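Local coordinates for gifsy-2 prophage ATP-binding sugar transporter-like protein (Salmonella typhimurium LT2, PDB 2PP6) that is of unestablished function but, as a prophage-encoded protein resembling ATP-binding sugar transporters, may bind ATP, at residues 25-30 / 68-73; 52-58 / 88-94; 63-67 / 79-83. All coordinates share one frame. Residues are numbered along the deposited sequence.

Interaction 1: residues 25-30 / 68-73; sequences MKVNIN and DRVVLR
Strands 25-29 and 69-72 run antiparallel, axes 4.8 Å apart at 159°; as the ends of the strand order, they close the six-stranded barrel. N28 faces V71 as a hydrogen-bonded pair (N28 N to V71 O 3.3 Å, V71 N to N28 O 2.8 Å) and I29 faces V70 as a non-hydrogen-bonded pair. M25, a selenomethionine (chi m, t, m), places CE 3.4 Å from L72 CD1 and SE 4.0 Å from R73 NE, over one face of the guanidinium, which salt-bridges E38. L72 (chi1 t, chi2 p) turns CD1 to M25; its CB lies 3.5 Å from V27 CG2. N30, at phi/psi 43/47, donates from N to R69 O at 3.0 Å; its CG lies 3.6 Å from D68 OD1, while D68 OD2 accepts from R65 N. One water joins K26 O (2.7 Å) to R73 N (3.1 Å), another N28 OD1 to R69 O (both 2.8 Å); N28 ND2 hydrogen-bonds D33 OD1. Few backbone bonds, water and apolar packing thus seal this seam.

Interaction 2: residues 52-58 / 88-94; sequences GKNVVVF and KPQLTLE
Two antiparallel strands, 53-57 and 88-94, lie 4.5 Å apart at their closest, with 160° between their directions. At G52 the CA-H approaches L93 O, CA to O 3.3 Å. K53 O then accepts from L93 N at 2.8 Å, while the K53 side chain (chi1 t, chi2 p) leads its end away from the partner strand. N54 and T92 form a non-hydrogen-bonded pair, CA-CA 4.8 Å; N54 ND2 makes a weak hydrogen bond of 3.2 Å to T92 OG1, and N54 CA sits 3.4 Å from L91 O. V55 makes the regular hydrogen-bonded pair with L91: V55 N to L91 O 3.1 Å, L91 N to V55 O 2.7 Å. This is a central ladder of the closed antiparallel barrel, strand 88-95 being flanked on its other edge by strand 75-85. On the face of V55, L91 and L93, V55 CG1 lies 4.3 Å from L93 CD1. V56 opposes Q90 with CA atoms 4.1 Å apart, and V56 CA is 3.1 Å from P89 O. V57 N donates to P89 O at 2.9 Å; its t rotamer puts CG2 3.8 Å from L91 CD1. The F58 ring turns a face to K88: K88 CD stands 4.2 Å from the ring centroid, nearly along its normal, a CH-pi contact, and K88 NZ 4.8 Å from it in an off-centre cation-pi contact. Helix 2-23 also packs on F58, through I19 and A20.

Interaction 3: residues 63-67 / 79-83; sequences IPRRG and VTRIR
The irregular segment 63-67, in the loop between strands 53-57 and 69-72, lies along strand residues 79-83; the nearest CA pair is R66 and V79 at 4.9 Å. I82 reaches across to the loop backbone: with chi1 -74° and chi2 177° its side chain is extended, and CD1 ends 3.2 Å from P64 O, 3.6 Å from R65 CA and 3.9 Å from R66 N. The P64 ring meets the same methyl with CB at 4.3 Å from I82 CD1. V79, chi1 t, also points its CB toward the loop, lying 3.4 Å from R65 O. R66, chi1 m, holds CG 3.7 Å from T80 O and 4.1 Å from R81 CA, whereas R65 directs its CB away. V79 and I82 can both face the loop because T80 (-85/-30) and R81 (-154/158) both point away, a beta bulge opposite T92 of strand 88-95. At the end of the segment, G67 N donates to V79 O at 3.0 Å, and R66 CA lies 3.2 Å from the same oxygen. G67 has phi/psi 115/-48, where a CB would jam against the carbonyl oxygen of R66, so glycine is required. D68 continues the pairing with V79. The chemistry is thus one backbone hydrogen bond beside van der Waals contacts, in which I82 CD1 and V79 CB rest on the loop backbone and R66 CG on the strand backbone; no charged pair joins the segments.

From the N terminus, helix 2-23 leads into strand 25-29, whose pairing with 68-73 in interaction 1 spans about half of the chain and joins the two ends of the strand order. Segment 52-58 lies within that span, but its partner 88-94 follows it, so interactions 1 and 2 cross. Interaction 3 also crosses interaction 1: segment 63-67 precedes 68-73 and meets 79-83 beyond it. Both segments of interaction 3 fall between those of interaction 2, so that shorter closure nests within the longer one. Strand 75-85 bridges 69-72 and 88-95, and inside the barrel I29, V70 and L72 pack against L91 and L93.

Interaction 1: residues 25-30 / 68-73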
loop_
_atom_site.group_PDB
_atom_site.type_symbol
_atom_site.label_atom_id
_atom_site.label_comp_id
_atom_site.label_asym_id
_atom_site.label_seq_id
_atom_site.Cartn_x
_atom_site.Cartn_y
_atom_site.Cartn_z
HETATM N N MSE A 25 -18.032 7.840 -11.914
HETATM C CA MSE A 25 -19.248 8.104 -12.673
HETATM C C MSE A 25 -18.814 8.418 -14.088
HETATM O O MSE A 25 -17.700 8.906 -14.302
HETATM C CB MSE A 25 -19.977 9.328 -12.167
HETATM C CG MSE A 25 -20.644 9.180 -10.850
HETATM SE SE MSE A 25 -21.668 10.778 -10.596
HETATM C CE MSE A 25 -20.212 12.034 -10.463
ATOM N N LYS A 26 -19.693 8.149 -15.048
ATOM C CA LYS A 26 -19.409 8.430 -16.451
ATOM C C LYS A 26 -19.965 9.823 -16.678
ATOM O O LYS A 26 -21.132 10.107 -16.402
ATOM C CB LYS A 26 -20.093 7.396 -17.334
ATOM C CG LYS A 26 -20.095 7.708 -18.815
ATOM C CD LYS A 26 -18.762 7.450 -19.449
ATOM C CE LYS A 26 -18.940 6.511 -20.625
ATOM N NZ LYS A 26 -19.964 7.023 -21.570
ATOM N N VAL A 27 -19.131 10.706 -17.178
ATOM C CA VAL A 27 -19.563 12.077 -17.314
ATOM C C VAL A 27 -18.984 12.720 -18.562
ATOM O O VAL A 27 -17.925 12.318 -19.036
ATOM C CB VAL A 27 -19.133 12.833 -16.027
ATOM C CG1 VAL A 27 -18.104 13.913 -16.335
ATOM C CG2 VAL A 27 -20.334 13.358 -15.321
ATOM N N ASN A 28 -19.675 13.718 -19.099
ATOM C CA ASN A 28 -19.191 14.377 -20.294
ATOM C C ASN A 28 -18.677 15.766 -19.961
ATOM O O ASN A 28 -19.415 16.586 -19.413
ATOM C CB ASN A 28 -20.306 14.457 -21.342
ATOM C CG ASN A 28 -19.799 14.918 -22.698
ATOM O OD1 ASN A 28 -19.457 16.093 -22.887
ATOM N ND2 ASN A 28 -19.741 13.989 -23.655
ATOM N N ILE A 29 -17.405 16.011 -20.282
ATOM C CA ILE A 29 -16.754 17.296 -20.043
ATOM C C ILE A 29 -16.298 17.879 -21.366
ATOM O O ILE A 29 -15.488 17.298 -22.064
ATOM C CB ILE A 29 -15.530 17.153 -19.136
ATOM C CG1 ILE A 29 -15.977 16.737 -17.725
ATOM C CG2 ILE A 29 -14.753 18.456 -19.119
ATOM C CD1 ILE A 29 -14.855 16.698 -16.688
ATOM N N ASN A 30 -16.829 19.043 -21.700
ATOM C CA ASN A 30 -16.516 19.703 -22.951
ATOM C C ASN A 30 -16.493 18.764 -24.158
ATOM O O ASN A 30 -15.577 18.793 -24.967
ATOM C CB ASN A 30 -15.193 20.447 -22.853
ATOM C CG ASN A 30 -15.063 21.488 -23.923
ATOM O OD1 ASN A 30 -16.020 22.209 -24.201
ATOM N ND2 ASN A 30 -13.891 21.582 -24.533
ATOM N N ASP A 68 -15.846 25.219 -19.311
ATOM C CA ASP A 68 -16.370 23.927 -19.785
ATOM C C ASP A 68 -17.721 23.570 -19.211
ATOM O O ASP A 68 -17.984 23.776 -18.024
ATOM C CB ASP A 68 -15.434 22.777 -19.402
ATOM C CG ASP A 68 -14.161 22.750 -20.211
ATOM O OD1 ASP A 68 -14.016 23.584 -21.127
ATOM O OD2 ASP A 68 -13.308 21.883 -19.929
ATOM N N ARG A 69 -18.577 23.029 -20.070
ATOM C CA ARG A 69 -19.881 22.588 -19.625
ATOM C C ARG A 69 -19.666 21.119 -19.311
ATOM O O ARG A 69 -18.959 20.405 -20.036
ATOM C CB ARG A 69 -20.950 22.769 -20.706
ATOM C CG ARG A 69 -20.670 22.137 -22.057
ATOM C CD ARG A 69 -21.864 22.404 -22.978
ATOM N NE ARG A 69 -21.527 22.375 -24.404
ATOM C CZ ARG A 69 -22.335 22.811 -25.372
ATOM N NH1 ARG A 69 -23.532 23.309 -25.073
ATOM N NH2 ARG A 69 -21.944 22.755 -26.642
ATOM N N VAL A 70 -20.258 20.676 -18.211
ATOM C CA VAL A 70 -20.117 19.309 -17.763
ATOM C C VAL A 70 -21.480 18.686 -17.598
ATOM O O VAL A 70 -22.276 19.184 -16.813
ATOM C CB VAL A 70 -19.423 19.269 -16.396
ATOM C CG1 VAL A 70 -19.396 17.841 -15.867
ATOM C CG2 VAL A 70 -18.031 19.853 -16.512
ATOM N N VAL A 71 -21.772 17.609 -18.322
ATOM C CA VAL A 71 -23.065 16.964 -18.140
ATOM C C VAL A 71 -22.888 15.858 -17.121
ATOM O O VAL A 71 -22.163 14.891 -17.354
ATOM C CB VAL A 71 -23.602 16.341 -19.423
ATOM C CG1 VAL A 71 -24.938 15.676 -19.131
ATOM C CG2 VAL A 71 -23.743 17.406 -20.500
ATOM N N LEU A 72 -23.553 15.997 -15.986
ATOM C CA LEU A 72 -23.432 15.014 -14.922
ATOM C C LEU A 72 -24.797 14.612 -14.403
ATOM O O LEU A 72 -25.594 15.451 -14.002
ATOM C CB LEU A 72 -22.569 15.598 -13.794
ATOM C CG LEU A 72 -22.664 15.019 -12.387
ATOM C CD1 LEU A 72 -22.534 13.516 -12.431
ATOM C CD2 LEU A 72 -21.566 15.613 -11.542
ATOM N N ARG A 73 -25.058 13.316 -14.420
ATOM C CA ARG A 73 -26.329 12.791 -13.973
ATOM C C ARG A 73 -27.546 13.442 -14.639
ATOM O O ARG A 73 -28.607 13.575 -14.039
ATOM C CB ARG A 73 -26.410 12.882 -12.457
ATOM C CG ARG A 73 -26.014 11.580 -11.824
ATOM C CD ARG A 73 -25.792 11.682 -10.338
ATOM N NE ARG A 73 -25.548 10.351 -9.790
ATOM C CZ ARG A 73 -25.122 10.117 -8.555
ATOM N NH1 ARG A 73 -24.888 11.136 -7.737
ATOM N NH2 ARG A 73 -24.937 8.868 -8.141
HETATM O O HOH W 1 -23.308 10.800 -14.946
HETATM O O HOH W 2 -19.833 18.806 -22.142
#

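Interaction 2: residues 52-58 / 88-94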
loop_
_atom_site.group_PDB
_atom_site.type_symbol
_atom_site.label_atom_id
_atom_site.label_comp_id
_atom_site.label_asym_id
_atom_site.label_seq_id
_atom_site.Cartn_x
_atom_site.Cartn_y
_atom_site.Cartn_z
ATOM N N GLY A 52 -23.272 23.711 -5.678
ATOM C CA GLY A 52 -21.861 23.775 -6.026
ATOM C C GLY A 52 -21.133 22.445 -5.909
ATOM O O GLY A 52 -20.225 22.297 -5.083
ATOM N N LYS A 53 -21.527 21.482 -6.743
ATOM C CA LYS A 53 -20.937 20.139 -6.751
ATOM C C LYS A 53 -19.406 20.140 -6.932
ATOM O O LYS A 53 -18.843 21.013 -7.597
ATOM C CB LYS A 53 -21.587 19.313 -7.863
ATOM C CG LYS A 53 -21.199 17.850 -7.873
ATOM C CD LYS A 53 -22.021 17.042 -6.900
ATOM C CE LYS A 53 -23.472 16.998 -7.336
ATOM N NZ LYS A 53 -24.283 16.124 -6.447
ATOM N N ASN A 54 -18.745 19.145 -6.348
ATOM C CA ASN A 54 -17.289 19.026 -6.427
ATOM C C ASN A 54 -16.853 17.611 -6.827
ATOM O O ASN A 54 -17.327 16.634 -6.262
ATOM C CB ASN A 54 -16.686 19.406 -5.079
ATOM C CG ASN A 54 -15.451 20.244 -5.229
ATOM O OD1 ASN A 54 -14.365 19.725 -5.468
ATOM N ND2 ASN A 54 -15.610 21.556 -5.120
ATOM N N VAL A 55 -15.955 17.489 -7.798
ATOM C CA VAL A 55 -15.524 16.162 -8.246
ATOM C C VAL A 55 -14.089 16.146 -8.738
ATOM O O VAL A 55 -13.590 17.159 -9.222
ATOM C CB VAL A 55 -16.367 15.677 -9.425
ATOM C CG1 VAL A 55 -17.840 15.899 -9.144
ATOM C CG2 VAL A 55 -15.941 16.412 -10.691
ATOM N N VAL A 56 -13.419 15.003 -8.628
ATOM C CA VAL A 56 -12.067 14.936 -9.154
ATOM C C VAL A 56 -12.070 14.000 -10.372
ATOM O O VAL A 56 -12.738 12.969 -10.383
ATOM C CB VAL A 56 -11.035 14.513 -8.081
ATOM C CG1 VAL A 56 -11.671 14.505 -6.734
ATOM C CG2 VAL A 56 -10.417 13.209 -8.430
ATOM N N VAL A 57 -11.348 14.404 -11.412
ATOM C CA VAL A 57 -11.284 13.684 -12.674
ATOM C C VAL A 57 -10.231 12.590 -12.728
ATOM O O VAL A 57 -9.039 12.860 -12.615
ATOM C CB VAL A 57 -11.027 14.686 -13.820
ATOM C CG1 VAL A 57 -11.071 13.979 -15.171
ATOM C CG2 VAL A 57 -12.066 15.781 -13.763
ATOM N N PHE A 58 -10.661 11.355 -12.940
ATOM C CA PHE A 58 -9.714 10.248 -12.991
ATOM C C PHE A 58 -9.195 9.865 -14.372
ATOM O O PHE A 58 -8.047 9.461 -14.504
ATOM C CB PHE A 58 -10.306 9.025 -12.304
ATOM C CG PHE A 58 -10.218 9.079 -10.801
ATOM C CD1 PHE A 58 -9.444 8.168 -10.108
ATOM C CD2 PHE A 58 -10.903 10.058 -10.080
ATOM C CE1 PHE A 58 -9.349 8.228 -8.714
ATOM C CE2 PHE A 58 -10.817 10.121 -8.689
ATOM C CZ PHE A 58 -10.040 9.210 -8.004
ATOM N N LYS A 88 -4.707 15.427 -9.478
ATOM C CA LYS A 88 -5.848 15.274 -10.362
ATOM C C LYS A 88 -6.753 16.473 -10.301
ATOM O O LYS A 88 -6.942 17.093 -9.265
ATOM C CB LYS A 88 -6.648 14.035 -10.020
ATOM C CG LYS A 88 -5.856 12.789 -10.162
ATOM C CD LYS A 88 -6.765 11.602 -10.189
ATOM C CE LYS A 88 -6.049 10.402 -9.653
ATOM N NZ LYS A 88 -5.679 10.685 -8.236
ATOM N N PRO A 89 -7.338 16.818 -11.432
ATOM C CA PRO A 89 -8.236 17.969 -11.486
ATOM C C PRO A 89 -9.425 17.860 -10.541
ATOM O O PRO A 89 -10.208 16.932 -10.626
ATOM C CB PRO A 89 -8.704 17.979 -12.942
ATOM C CG PRO A 89 -7.610 17.282 -13.667
ATOM C CD PRO A 89 -7.259 16.155 -12.738
ATOM N N GLN A 90 -9.552 18.793 -9.617
ATOM C CA GLN A 90 -10.711 18.771 -8.756
ATOM C C GLN A 90 -11.548 19.938 -9.253
ATOM O O GLN A 90 -11.148 21.085 -9.095
ATOM C CB GLN A 90 -10.345 18.988 -7.307
ATOM C CG GLN A 90 -11.581 19.279 -6.523
ATOM C CD GLN A 90 -11.328 19.333 -5.064
ATOM O OE1 GLN A 90 -11.116 18.310 -4.428
ATOM N NE2 GLN A 90 -11.340 20.538 -4.508
ATOM N N LEU A 91 -12.700 19.638 -9.849
ATOM C CA LEU A 91 -13.563 20.664 -10.412
ATOM C C LEU A 91 -14.735 21.126 -9.541
ATOM O O LEU A 91 -15.419 20.324 -8.890
ATOM C CB LEU A 91 -14.117 20.176 -11.751
ATOM C CG LEU A 91 -13.169 19.401 -12.674
ATOM C CD1 LEU A 91 -13.893 19.071 -13.988
ATOM C CD2 LEU A 91 -11.913 20.211 -12.945
ATOM N N THR A 92 -14.959 22.436 -9.533
ATOM C CA THR A 92 -16.080 23.002 -8.801
ATOM C C THR A 92 -17.081 23.302 -9.900
ATOM O O THR A 92 -16.797 24.080 -10.815
ATOM C CB THR A 92 -15.711 24.299 -8.067
ATOM O OG1 THR A 92 -14.810 23.999 -6.994
ATOM C CG2 THR A 92 -16.965 24.959 -7.504
ATOM N N LEU A 93 -18.244 22.663 -9.803
ATOM C CA LEU A 93 -19.289 22.795 -10.806
ATOM C C LEU A 93 -20.526 23.524 -10.318
ATOM O O LEU A 93 -21.004 23.283 -9.205
ATOM C CB LEU A 93 -19.722 21.409 -11.264
ATOM C CG LEU A 93 -18.659 20.341 -11.435
ATOM C CD1 LEU A 93 -19.317 18.999 -11.698
ATOM C CD2 LEU A 93 -17.763 20.726 -12.582
ATOM N N GLU A 94 -21.057 24.390 -11.178
ATOM C CA GLU A 94 -22.270 25.139 -10.870
ATOM C C GLU A 94 -23.367 24.811 -11.887
ATOM O O GLU A 94 -23.088 24.655 -13.079
ATOM C CB GLU A 94 -21.984 26.645 -10.876
ATOM C CG GLU A 94 -21.009 27.087 -9.789
ATOM C CD GLU A 94 -21.481 26.750 -8.381
ATOM O OE1 GLU A 94 -20.683 26.912 -7.430
ATOM O OE2 GLU A 94 -22.646 26.328 -8.219
#

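Interaction 3: residues 63-67 / 79-83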
loop_
_atom_site.group_PDB
_atom_site.type_symbol
_atom_site.label_atom_id
_atom_site.label_comp_id
_atom_site.label_asym_id
_atom_site.label_seq_id
_atom_site.Cartn_x
_atom_site.Cartn_y
_atom_site.Cartn_z
ATOM N N ILE A 63 -8.663 17.326 -20.280
ATOM C CA ILE A 63 -7.994 18.437 -19.591
ATOM C C ILE A 63 -9.098 19.458 -19.339
ATOM O O ILE A 63 -9.327 20.351 -20.159
ATOM C CB ILE A 63 -6.906 19.121 -20.451
ATOM C CG1 ILE A 63 -6.882 18.513 -21.848
ATOM C CG2 ILE A 63 -5.559 18.980 -19.781
ATOM C CD1 ILE A 63 -5.861 19.143 -22.763
ATOM N N PRO A 64 -9.806 19.335 -18.206
ATOM C CA PRO A 64 -10.890 20.269 -17.892
ATOM C C PRO A 64 -10.458 21.727 -17.764
ATOM O O PRO A 64 -9.329 22.018 -17.383
ATOM C CB PRO A 64 -11.462 19.699 -16.599
ATOM C CG PRO A 64 -10.277 19.065 -15.954
ATOM C CD PRO A 64 -9.611 18.368 -17.110
ATOM N N ARG A 65 -11.370 22.642 -18.090
ATOM C CA ARG A 65 -11.093 24.077 -18.010
ATOM C C ARG A 65 -12.221 24.893 -17.428
ATOM O O ARG A 65 -13.383 24.489 -17.491
ATOM C CB ARG A 65 -10.783 24.625 -19.391
ATOM C CG ARG A 65 -9.329 24.528 -19.725
ATOM C CD ARG A 65 -9.122 24.089 -21.131
ATOM N NE ARG A 65 -7.706 23.854 -21.378
ATOM C CZ ARG A 65 -7.235 22.979 -22.262
ATOM N NH1 ARG A 65 -8.074 22.247 -22.988
ATOM N NH2 ARG A 65 -5.922 22.837 -22.420
ATOM N N ARG A 66 -11.881 26.037 -16.839
ATOM C CA ARG A 66 -12.912 26.911 -16.305
ATOM C C ARG A 66 -13.720 27.311 -17.542
ATOM O O ARG A 66 -13.144 27.679 -18.563
ATOM C CB ARG A 66 -12.276 28.130 -15.639
ATOM C CG ARG A 66 -11.650 27.839 -14.289
ATOM C CD ARG A 66 -10.254 28.406 -14.194
ATOM N NE ARG A 66 -10.234 29.859 -14.305
ATOM C CZ ARG A 66 -9.265 30.544 -14.904
ATOM N NH1 ARG A 66 -8.236 29.902 -15.451
ATOM N NH2 ARG A 66 -9.315 31.869 -14.948
ATOM N N GLY A 67 -15.043 27.203 -17.468
ATOM C CA GLY A 67 -15.862 27.544 -18.618
ATOM C C GLY A 67 -16.593 26.322 -19.148
ATOM O O GLY A 67 -17.807 26.381 -19.397
ATOM N N VAL A 79 -17.723 24.472 -14.985
ATOM C CA VAL A 79 -16.557 24.385 -14.136
ATOM C C VAL A 79 -16.163 25.809 -13.782
ATOM O O VAL A 79 -15.622 26.541 -14.618
ATOM C CB VAL A 79 -15.388 23.696 -14.870
ATOM C CG1 VAL A 79 -14.105 23.837 -14.055
ATOM C CG2 VAL A 79 -15.714 22.239 -15.099
ATOM N N THR A 80 -16.442 26.195 -12.540
ATOM C CA THR A 80 -16.124 27.533 -12.066
ATOM C C THR A 80 -14.693 27.656 -11.551
ATOM O O THR A 80 -14.107 28.726 -11.634
ATOM C CB THR A 80 -17.097 27.973 -10.967
ATOM O OG1 THR A 80 -16.901 27.173 -9.793
ATOM C CG2 THR A 80 -18.522 27.807 -11.452
ATOM N N ARG A 81 -14.130 26.576 -11.015
ATOM C CA ARG A 81 -12.749 26.616 -10.542
ATOM C C ARG A 81 -12.099 25.240 -10.572
ATOM O O ARG A 81 -12.775 24.222 -10.545
ATOM C CB ARG A 81 -12.660 27.218 -9.135
ATOM C CG ARG A 81 -12.965 26.274 -8.006
ATOM C CD ARG A 81 -12.939 26.998 -6.661
ATOM N NE ARG A 81 -14.072 27.910 -6.483
ATOM C CZ ARG A 81 -14.134 29.150 -6.964
ATOM N NH1 ARG A 81 -13.122 29.653 -7.661
ATOM N NH2 ARG A 81 -15.217 29.888 -6.753
ATOM N N ILE A 82 -10.774 25.217 -10.608
ATOM C CA ILE A 82 -10.042 23.964 -10.700
ATOM C C ILE A 82 -8.869 23.839 -9.732
ATOM O O ILE A 82 -7.899 24.580 -9.821
ATOM C CB ILE A 82 -9.522 23.785 -12.157
ATOM C CG1 ILE A 82 -10.689 23.403 -13.081
ATOM C CG2 ILE A 82 -8.384 22.789 -12.206
ATOM C CD1 ILE A 82 -10.306 23.271 -14.554
ATOM N N ARG A 83 -8.948 22.894 -8.810
ATOM C CA ARG A 83 -7.853 22.689 -7.865
ATOM C C ARG A 83 -7.106 21.396 -8.172
ATOM O O ARG A 83 -7.273 20.792 -9.225
ATOM C CB ARG A 83 -8.390 22.637 -6.445
ATOM C CG ARG A 83 -8.887 23.958 -5.990
ATOM C CD ARG A 83 -10.052 23.811 -5.059
ATOM N NE ARG A 83 -10.621 25.122 -4.777
ATOM C CZ ARG A 83 -11.756 25.317 -4.118
ATOM N NH1 ARG A 83 -12.451 24.272 -3.672
ATOM N NH2 ARG A 83 -12.188 26.556 -3.900
#